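Local coordinates for Melibiose/raffinose/stachyose-binding protein MelE (Bacillus subtilis subsp. subtilis str. 168, PDB 4R6H), which binds melibiose, raffinose and stachyose as the solute-binding subunit of the ABC transporter complex MelEDC-MsmX, which imports these sugars, at residues Y197-A202 and F228-I234; L235-Q239 and L394-I398; G103-A107 and A312-D316. One frame throughout, in Å; residues are numbered along the deposited sequence.

Contacts 1 and 2 share helix 229-240 and run in series along it, their centres about 12 Å apart; Leu394 of contact 2 touches both Tyr198 and Ser232 of contact 1. Contact 1 is core: every touching residue is buried, a leucine knob fills a mostly aromatic hole, and two tyrosine hydroxyls supply the polar bonds. Contact 2 is partly buried, with a leucine pair inside and a lysine-glutamine-aspartate network outside, where helix 383-395 ends. Contact 3, also partly buried, lies across the chain's centre from contact 2, the two centres about 44 Å apart. It joins a loop to strand 310-313 and relies chiefly on backbone bonds.

Contact 1. Residues Y197-A202 and F228-I234; sequences YYDQFA and FTYLSEI
Knobs-into-holes packing joins helix 192-206 to helix 229-240 here: the Leu231 side chain enters a hole formed by Tyr197, Tyr198, Phe201 and Ala202. The two segments cross steeply, at 127°, with their axes 10.5 Å apart at closest. Leu231 divides its branches, CD2 lying 3.7 Å from Phe201 CB and CD1 turning to the backbone of Ala202, while its CB meets the edge of the Tyr198 ring. Tyr197 reaches across with CG anti to its backbone N (chi1 161°), and its OH donates to Leu231 O at 2.7 Å, in the carbonyl plane and on a lone pair. A phenylalanine in place of Tyr197 would probably leave Leu231 O without this side-chain donor and open a small gap beside Ile234 CB. Tyr198 lies near parallel to Phe228 but slid so far along that the rings barely overlap; Tyr198 CD1 and Phe228 CE2 make the close touch at 3.5 Å. Val390 and Leu394 of helix 383-395 pack on Tyr198, and Met163 and Ile167 of helix 163-177 on Ile234, so neighbouring helices cover parts of this buried interface. At the far end of the Tyr198 side chain, OH shares a hydrogen bond of 2.8 Å with Ser232 OG.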
loop_
_atom_site.group_PDB
_atom_site.type_symbol
_atom_site.label_atom_id
_atom_site.label_comp_id
_atom_site.label_asym_id
_atom_site.label_seq_id
_atom_site.Cartn_x
_atom_site.Cartn_y
_atom_site.Cartn_z
ATOM N N TYR A 197 2.513 8.487 -6.411
ATOM C CA TYR A 197 2.361 8.525 -7.868
ATOM C C TYR A 197 3.482 7.721 -8.545
ATOM O O TYR A 197 3.244 6.844 -9.399
ATOM C CB TYR A 197 2.316 9.998 -8.356
ATOM C CG TYR A 197 2.609 10.143 -9.820
ATOM C CD1 TYR A 197 1.625 9.892 -10.788
ATOM C CD2 TYR A 197 3.886 10.442 -10.238
ATOM C CE1 TYR A 197 1.934 9.969 -12.152
ATOM C CE2 TYR A 197 4.206 10.507 -11.582
ATOM C CZ TYR A 197 3.217 10.316 -12.528
ATOM O OH TYR A 197 3.554 10.373 -13.875
ATOM N N TYR A 198 4.713 8.080 -8.214
ATOM C CA TYR A 198 5.854 7.397 -8.819
ATOM C C TYR A 198 5.844 5.911 -8.522
ATOM O O TYR A 198 6.095 5.086 -9.403
ATOM C CB TYR A 198 7.157 8.007 -8.379
ATOM C CG TYR A 198 7.587 9.300 -9.048
ATOM C CD1 TYR A 198 7.874 9.356 -10.413
ATOM C CD2 TYR A 198 7.846 10.441 -8.303
ATOM C CE1 TYR A 198 8.333 10.528 -11.015
ATOM C CE2 TYR A 198 8.314 11.591 -8.894
ATOM C CZ TYR A 198 8.585 11.627 -10.245
ATOM O OH TYR A 198 9.046 12.812 -10.789
ATOM N N ASP A 199 5.632 5.567 -7.248
ATOM C CA ASP A 199 5.708 4.179 -6.820
ATOM C C ASP A 199 4.652 3.321 -7.510
ATOM O O ASP A 199 4.969 2.219 -8.033
ATOM C CB ASP A 199 5.577 4.129 -5.270
ATOM C CG ASP A 199 6.201 2.916 -4.645
ATOM O OD1 ASP A 199 7.023 2.246 -5.244
ATOM O OD2 ASP A 199 5.938 2.712 -3.462
ATOM N N GLN A 200 3.397 3.768 -7.525
ATOM C CA GLN A 200 2.351 2.978 -8.122
ATOM C C GLN A 200 2.578 2.813 -9.621
ATOM O O GLN A 200 2.459 1.713 -10.124
ATOM C CB GLN A 200 0.937 3.541 -7.906
ATOM C CG GLN A 200 0.354 3.265 -6.552
ATOM C CD GLN A 200 -1.085 3.740 -6.379
ATOM O OE1 GLN A 200 -1.406 4.284 -5.340
ATOM N NE2 GLN A 200 -1.966 3.378 -7.308
ATOM N N PHE A 201 2.897 3.918 -10.315
ATOM C CA PHE A 201 3.006 3.823 -11.783
ATOM C C PHE A 201 4.306 3.161 -12.241
ATOM O O PHE A 201 4.411 2.717 -13.380
ATOM C CB PHE A 201 2.740 5.156 -12.468
ATOM C CG PHE A 201 1.284 5.514 -12.567
ATOM C CD1 PHE A 201 0.425 4.832 -13.444
ATOM C CD2 PHE A 201 0.766 6.538 -11.809
ATOM C CE1 PHE A 201 -0.906 5.201 -13.532
ATOM C CE2 PHE A 201 -0.558 6.934 -11.919
ATOM C CZ PHE A 201 -1.410 6.231 -12.785
ATOM N N ALA A 202 5.300 3.073 -11.368
ATOM C CA ALA A 202 6.523 2.333 -11.707
ATOM C C ALA A 202 6.241 0.868 -12.010
ATOM O O ALA A 202 6.914 0.246 -12.820
ATOM C CB ALA A 202 7.520 2.408 -10.560
ATOM N N PHE A 228 12.965 5.558 -16.436
ATOM C CA PHE A 228 12.042 6.076 -15.440
ATOM C C PHE A 228 11.561 7.477 -15.846
ATOM O O PHE A 228 10.574 7.971 -15.294
ATOM C CB PHE A 228 12.736 6.160 -14.080
ATOM C CG PHE A 228 11.802 6.108 -12.885
ATOM C CD1 PHE A 228 11.372 4.890 -12.430
ATOM C CD2 PHE A 228 11.415 7.268 -12.201
ATOM C CE1 PHE A 228 10.558 4.801 -11.318
ATOM C CE2 PHE A 228 10.579 7.176 -11.092
ATOM C CZ PHE A 228 10.162 5.949 -10.661
ATOM N N THR A 229 12.260 8.152 -16.767
ATOM C CA THR A 229 11.969 9.547 -17.062
ATOM C C THR A 229 10.548 9.811 -17.512
ATOM O O THR A 229 9.973 10.885 -17.234
ATOM C CB THR A 229 12.971 10.077 -18.144
ATOM O OG1 THR A 229 14.309 9.801 -17.699
ATOM C CG2 THR A 229 12.816 11.526 -18.417
ATOM N N TYR A 230 10.022 8.811 -18.205
ATOM C CA TYR A 230 8.606 8.864 -18.616
ATOM C C TYR A 230 7.646 9.339 -17.524
ATOM O O TYR A 230 6.802 10.209 -17.761
ATOM C CB TYR A 230 8.181 7.485 -19.120
ATOM C CG TYR A 230 6.731 7.357 -19.463
ATOM C CD1 TYR A 230 6.247 7.762 -20.685
ATOM C CD2 TYR A 230 5.822 6.777 -18.570
ATOM C CE1 TYR A 230 4.898 7.611 -21.024
ATOM C CE2 TYR A 230 4.478 6.643 -18.916
ATOM C CZ TYR A 230 4.031 7.038 -20.119
ATOM O OH TYR A 230 2.689 6.900 -20.407
ATOM N N LEU A 231 7.820 8.812 -16.311
ATOM C CA LEU A 231 6.900 9.231 -15.252
ATOM C C LEU A 231 7.029 10.690 -14.830
ATOM O O LEU A 231 6.042 11.360 -14.465
ATOM C CB LEU A 231 7.038 8.330 -14.017
ATOM C CG LEU A 231 6.712 6.856 -14.282
ATOM C CD1 LEU A 231 7.064 6.045 -13.053
ATOM C CD2 LEU A 231 5.284 6.686 -14.706
ATOM N N SER A 232 8.253 11.201 -14.908
ATOM C CA SER A 232 8.445 12.606 -14.624
ATOM C C SER A 232 7.879 13.524 -15.748
ATOM O O SER A 232 7.340 14.607 -15.472
ATOM C CB SER A 232 9.926 12.897 -14.418
ATOM O OG SER A 232 10.385 12.309 -13.183
ATOM N N GLU A 233 8.034 13.053 -16.980
ATOM C CA GLU A 233 7.455 13.760 -18.126
ATOM C C GLU A 233 5.936 13.840 -18.021
ATOM O O GLU A 233 5.356 14.912 -18.234
ATOM C CB GLU A 233 7.903 13.156 -19.443
ATOM C CG GLU A 233 9.359 13.507 -19.720
ATOM C CD GLU A 233 9.929 12.707 -20.832
ATOM O OE1 GLU A 233 9.697 11.493 -20.865
ATOM O OE2 GLU A 233 10.589 13.305 -21.675
ATOM N N ILE A 234 5.310 12.727 -17.663
ATOM C CA ILE A 234 3.864 12.717 -17.506
ATOM C C ILE A 234 3.433 13.696 -16.407
ATOM O O ILE A 234 2.513 14.493 -16.549
ATOM C CB ILE A 234 3.356 11.305 -17.207
ATOM C CG1 ILE A 234 3.500 10.365 -18.416
ATOM C CG2 ILE A 234 1.881 11.407 -16.785
ATOM C CD1 ILE A 234 2.773 10.837 -19.680
#

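Contact 2. Residues L235-Q239 and L394-I398; sequences LKQMQ and LAADI
Asp397 OD1 takes two partners from helix 229-240: Lys236 NZ, in a salt bridge of 2.8 Å, and Gln239 NE2, in a longer hydrogen bond of 3.2 Å. The glutamine bond is bent, 140° at the hydrogen, and it reaches the oxygen from above the carboxylate plane, the amide and carboxylate planes being steeply inclined to each other. At its other end the same amide accepts from the lysine: Lys236 NZ gives a hydrogen to Gln239 OE1 at 2.8 Å, on a lone pair in the carbonyl plane. Lys236 also donates to water 1, which in turn donates to Leu394 O, 2.8 Å away. Beneath these polar groups Leu394 CD2 packs on Lys236 CD at 3.9 Å and on Leu235 CG at 4.1 Å. The bend of the lysine chain at chi2 (69°) carries its methylenes past Leu394 and NZ on to the carboxylate. Asp397 itself is positioned by the end of helix 383-395, where it has positive phi in a Schellman motif, its N bonded to Leu394 O. Farther out, Ile404 packs on Leu394 and Pro401 on Lys236. With OE1 accepting from the ammonium and NE2 donating to the carboxylate, the pairing is likely to hold the Gln239 amide in this orientation, and the lysine charge is probably balanced at close range by Asp397.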
loop_
_atom_site.group_PDB
_atom_site.type_symbol
_atom_site.label_atom_id
_atom_site.label_comp_id
_atom_site.label_asym_id
_atom_site.label_seq_id
_atom_site.Cartn_x
_atom_site.Cartn_y
_atom_site.Cartn_z
ATOM N N LEU A 235 4.143 13.681 -15.278
ATOM C CA LEU A 235 3.797 14.583 -14.172
ATOM C C LEU A 235 3.949 16.056 -14.580
ATOM O O LEU A 235 3.124 16.877 -14.280
ATOM C CB LEU A 235 4.629 14.248 -12.920
ATOM C CG LEU A 235 4.218 14.933 -11.609
ATOM C CD1 LEU A 235 2.743 14.701 -11.327
ATOM C CD2 LEU A 235 5.122 14.457 -10.455
ATOM N N LYS A 236 5.001 16.349 -15.333
ATOM C CA LYS A 236 5.240 17.683 -15.832
ATOM C C LYS A 236 4.187 18.096 -16.864
ATOM O O LYS A 236 3.742 19.240 -16.795
ATOM C CB LYS A 236 6.659 17.798 -16.408
ATOM C CG LYS A 236 7.027 19.260 -16.744
ATOM C CD LYS A 236 7.184 20.057 -15.450
ATOM C CE LYS A 236 7.615 21.487 -15.721
ATOM N NZ LYS A 236 7.810 22.206 -14.440
ATOM N N GLN A 237 3.796 17.167 -17.733
ATOM C CA GLN A 237 2.642 17.399 -18.634
ATOM C C GLN A 237 1.385 17.760 -17.875
ATOM O O GLN A 237 0.692 18.751 -18.158
ATOM C CB GLN A 237 2.377 16.177 -19.469
ATOM C CG GLN A 237 3.427 15.917 -20.490
ATOM C CD GLN A 237 3.251 14.568 -21.133
ATOM O OE1 GLN A 237 2.112 14.039 -21.251
ATOM N NE2 GLN A 237 4.363 13.989 -21.563
ATOM N N MET A 238 1.102 17.000 -16.828
ATOM C CA MET A 238 -0.098 17.282 -16.050
ATOM C C MET A 238 -0.015 18.648 -15.409
ATOM O O MET A 238 -0.978 19.380 -15.370
ATOM C CB MET A 238 -0.281 16.200 -14.963
ATOM C CG MET A 238 -0.525 14.837 -15.555
ATOM S SD MET A 238 -0.502 13.535 -14.271
ATOM C CE MET A 238 -1.155 12.148 -15.179
ATOM N N GLN A 239 1.140 19.004 -14.854
ATOM C CA GLN A 239 1.287 20.328 -14.283
ATOM C C GLN A 239 1.099 21.420 -15.346
ATOM O O GLN A 239 0.301 22.346 -15.208
ATOM C CB GLN A 239 2.660 20.449 -13.640
ATOM C CG GLN A 239 2.901 21.775 -12.960
ATOM C CD GLN A 239 4.377 22.075 -12.784
ATOM O OE1 GLN A 239 5.147 21.994 -13.741
ATOM N NE2 GLN A 239 4.771 22.439 -11.577
ATOM N N LEU A 394 9.985 18.748 -8.754
ATOM C CA LEU A 394 9.410 18.904 -10.075
ATOM C C LEU A 394 8.221 19.857 -9.974
ATOM O O LEU A 394 8.138 20.848 -10.722
ATOM C CB LEU A 394 8.968 17.536 -10.624
ATOM C CG LEU A 394 8.337 17.562 -12.022
ATOM C CD1 LEU A 394 8.369 16.131 -12.529
ATOM C CD2 LEU A 394 6.882 18.063 -12.085
ATOM N N ALA A 395 7.319 19.616 -9.027
ATOM C CA ALA A 395 6.099 20.419 -8.949
ATOM C C ALA A 395 6.417 21.870 -8.629
ATOM O O ALA A 395 5.681 22.790 -9.028
ATOM C CB ALA A 395 5.132 19.857 -7.906
ATOM N N ALA A 396 7.511 22.071 -7.892
ATOM C CA ALA A 396 7.942 23.411 -7.524
ATOM C C ALA A 396 8.847 24.060 -8.601
ATOM O O ALA A 396 9.344 25.148 -8.385
ATOM C CB ALA A 396 8.653 23.364 -6.184
ATOM N N ASP A 397 9.055 23.409 -9.734
ATOM C CA ASP A 397 9.827 23.943 -10.855
ATOM C C ASP A 397 11.310 24.105 -10.527
ATOM O O ASP A 397 12.037 24.881 -11.196
ATOM C CB ASP A 397 9.241 25.266 -11.404
ATOM C CG ASP A 397 7.840 25.103 -11.980
ATOM O OD1 ASP A 397 7.443 23.969 -12.308
ATOM O OD2 ASP A 397 7.132 26.124 -12.109
ATOM N N ILE A 398 11.780 23.321 -9.568
ATOM C CA ILE A 398 13.203 23.318 -9.176
ATOM C C ILE A 398 14.028 22.353 -10.063
ATOM O O ILE A 398 15.159 22.680 -10.440
ATOM C CB ILE A 398 13.381 22.966 -7.699
ATOM C CG1 ILE A 398 12.718 24.024 -6.809
ATOM C CG2 ILE A 398 14.855 22.828 -7.332
ATOM C CD1 ILE A 398 12.484 23.570 -5.388
HETATM O O HOH W 1 9.846 21.202 -12.972
#

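Contact 3. Residues G103-A107 and A312-D316; sequences GEYTA and AAWKD
Trp314 brings the edge of its indole to Tyr105: CD1 lies 3.4 Å from Tyr105 O, which sits in the plane of the ring, and beside it CD1 touches Tyr105 CB at 4.3 Å. With CG anti to the backbone N (chi1 -180°), the indole leaves its own backbone on the side away from the loop, then swings its five-membered ring back alongside Tyr105. One face of the indole is covered over its centre by the backbone carbon of Asp316, and Leu88 packs on both Trp314 and Tyr105. Between the two segments runs a single beta bridge of antiparallel type, in which Thr106 and Trp314 form the non-hydrogen-bonded pair. Lys315 N donates to Tyr105 O at 2.9 Å, almost straight at 176°, and Ala107 N donates to Ala313 O at 2.8 Å, at 170°. Each of these carbonyl oxygens also receives a CA-H...O contact, from Trp314 CA and Thr106 CA respectively. The loop after helix 98-102 thereby joins strand 310-313, the middle strand of a three-stranded antiparallel sheet. Ala312 and Trp314 make their backbone bonds with Phe92 and Asp90, whereas Ala313 and Lys315 turn theirs to the loop. Beyond the bridge the two backbones part, and water 2 fills in, accepting from Ala313 N at 2.9 Å and donating to Ala107 O. The small side chains sort themselves by side: Thr106 CG2 rests on Ala312 CB at 3.8 Å, near Phe92, while Ala107 CB meets Ala313 CB at 4.1 Å under Leu320 of helix 320-331. Lys132 NZ, from farther along the chain, hydrogen-bonds to Thr106 O.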
loop_
_atom_site.group_PDB
_atom_site.type_symbol
_atom_site.label_atom_id
_atom_site.label_comp_id
_atom_site.label_asym_id
_atom_site.label_seq_id
_atom_site.Cartn_x
_atom_site.Cartn_y
_atom_site.Cartn_z
ATOM N N GLY A 103 13.010 -12.614 6.031
ATOM C CA GLY A 103 13.099 -14.000 5.600
ATOM C C GLY A 103 13.825 -14.915 6.572
ATOM O O GLY A 103 13.386 -16.036 6.819
ATOM N N GLU A 104 14.918 -14.437 7.145
ATOM C CA GLU A 104 15.720 -15.240 8.061
ATOM C C GLU A 104 15.158 -15.394 9.474
ATOM O O GLU A 104 15.691 -16.156 10.242
ATOM C CB GLU A 104 17.138 -14.664 8.194
ATOM C CG GLU A 104 17.905 -14.560 6.882
ATOM C CD GLU A 104 17.886 -15.849 6.074
ATOM O OE1 GLU A 104 17.979 -16.942 6.673
ATOM O OE2 GLU A 104 17.771 -15.767 4.836
ATOM N N TYR A 105 14.100 -14.676 9.820
ATOM C CA TYR A 105 13.579 -14.703 11.193
ATOM C C TYR A 105 12.190 -15.347 11.323
ATOM O O TYR A 105 11.763 -15.634 12.422
ATOM C CB TYR A 105 13.510 -13.273 11.744
ATOM C CG TYR A 105 14.865 -12.598 11.775
ATOM C CD1 TYR A 105 15.733 -12.809 12.820
ATOM C CD2 TYR A 105 15.269 -11.780 10.726
ATOM C CE1 TYR A 105 17.003 -12.218 12.841
ATOM C CE2 TYR A 105 16.528 -11.180 10.737
ATOM C CZ TYR A 105 17.374 -11.422 11.791
ATOM O OH TYR A 105 18.608 -10.806 11.785
ATOM N N THR A 106 11.482 -15.463 10.208
ATOM C CA THR A 106 10.081 -15.890 10.242
ATOM C C THR A 106 9.934 -17.393 10.356
ATOM O O THR A 106 10.674 -18.170 9.701
ATOM C CB THR A 106 9.317 -15.435 9.002
ATOM O OG1 THR A 106 10.110 -15.685 7.834
ATOM C CG2 THR A 106 9.039 -13.950 9.060
ATOM N N ALA A 107 8.988 -17.813 11.201
ATOM C CA ALA A 107 8.543 -19.218 11.209
ATOM C C ALA A 107 7.731 -19.511 9.968
ATOM O O ALA A 107 6.885 -18.715 9.567
ATOM C CB ALA A 107 7.707 -19.492 12.438
ATOM N N ALA A 312 3.682 -12.290 11.617
ATOM C CA ALA A 312 4.739 -13.255 11.423
ATOM C C ALA A 312 5.222 -13.682 12.802
ATOM O O ALA A 312 5.256 -12.871 13.735
ATOM C CB ALA A 312 5.885 -12.628 10.651
ATOM N N ALA A 313 5.532 -14.960 12.963
ATOM C CA ALA A 313 6.034 -15.482 14.244
ATOM C C ALA A 313 7.533 -15.575 14.148
ATOM O O ALA A 313 8.108 -15.983 13.133
ATOM C CB ALA A 313 5.430 -16.851 14.554
ATOM N N TRP A 314 8.197 -15.230 15.233
ATOM C CA TRP A 314 9.645 -15.419 15.273
ATOM C C TRP A 314 9.957 -16.914 15.443
ATOM O O TRP A 314 9.487 -17.524 16.396
ATOM C CB TRP A 314 10.205 -14.662 16.447
ATOM C CG TRP A 314 11.699 -14.765 16.596
ATOM C CD1 TRP A 314 12.620 -14.991 15.617
ATOM C CD2 TRP A 314 12.425 -14.599 17.817
ATOM N NE1 TRP A 314 13.902 -14.982 16.161
ATOM C CE2 TRP A 314 13.802 -14.726 17.500
ATOM C CE3 TRP A 314 12.052 -14.339 19.123
ATOM C CZ2 TRP A 314 14.812 -14.644 18.486
ATOM C CZ3 TRP A 314 13.083 -14.219 20.125
ATOM C CH2 TRP A 314 14.419 -14.374 19.774
ATOM N N LYS A 315 10.741 -17.449 14.510
ATOM C CA LYS A 315 11.051 -18.881 14.494
ATOM C C LYS A 315 11.719 -19.350 15.782
ATOM O O LYS A 315 11.547 -20.500 16.183
ATOM C CB LYS A 315 11.903 -19.247 13.277
ATOM C CG LYS A 315 13.339 -18.740 13.302
ATOM C CD LYS A 315 14.097 -19.145 12.035
ATOM C CE LYS A 315 15.530 -18.641 12.054
ATOM N NZ LYS A 315 16.410 -19.446 12.945
ATOM N N ASP A 316 12.464 -18.463 16.427
ATOM C CA ASP A 316 13.171 -18.823 17.632
ATOM C C ASP A 316 12.490 -18.307 18.896
ATOM O O ASP A 316 13.074 -18.346 19.966
ATOM C CB ASP A 316 14.651 -18.413 17.495
ATOM C CG ASP A 316 15.354 -19.225 16.424
ATOM O OD1 ASP A 316 15.043 -20.421 16.255
ATOM O OD2 ASP A 316 16.174 -18.645 15.694
HETATM O O HOH W 2 5.830 -16.297 10.390
#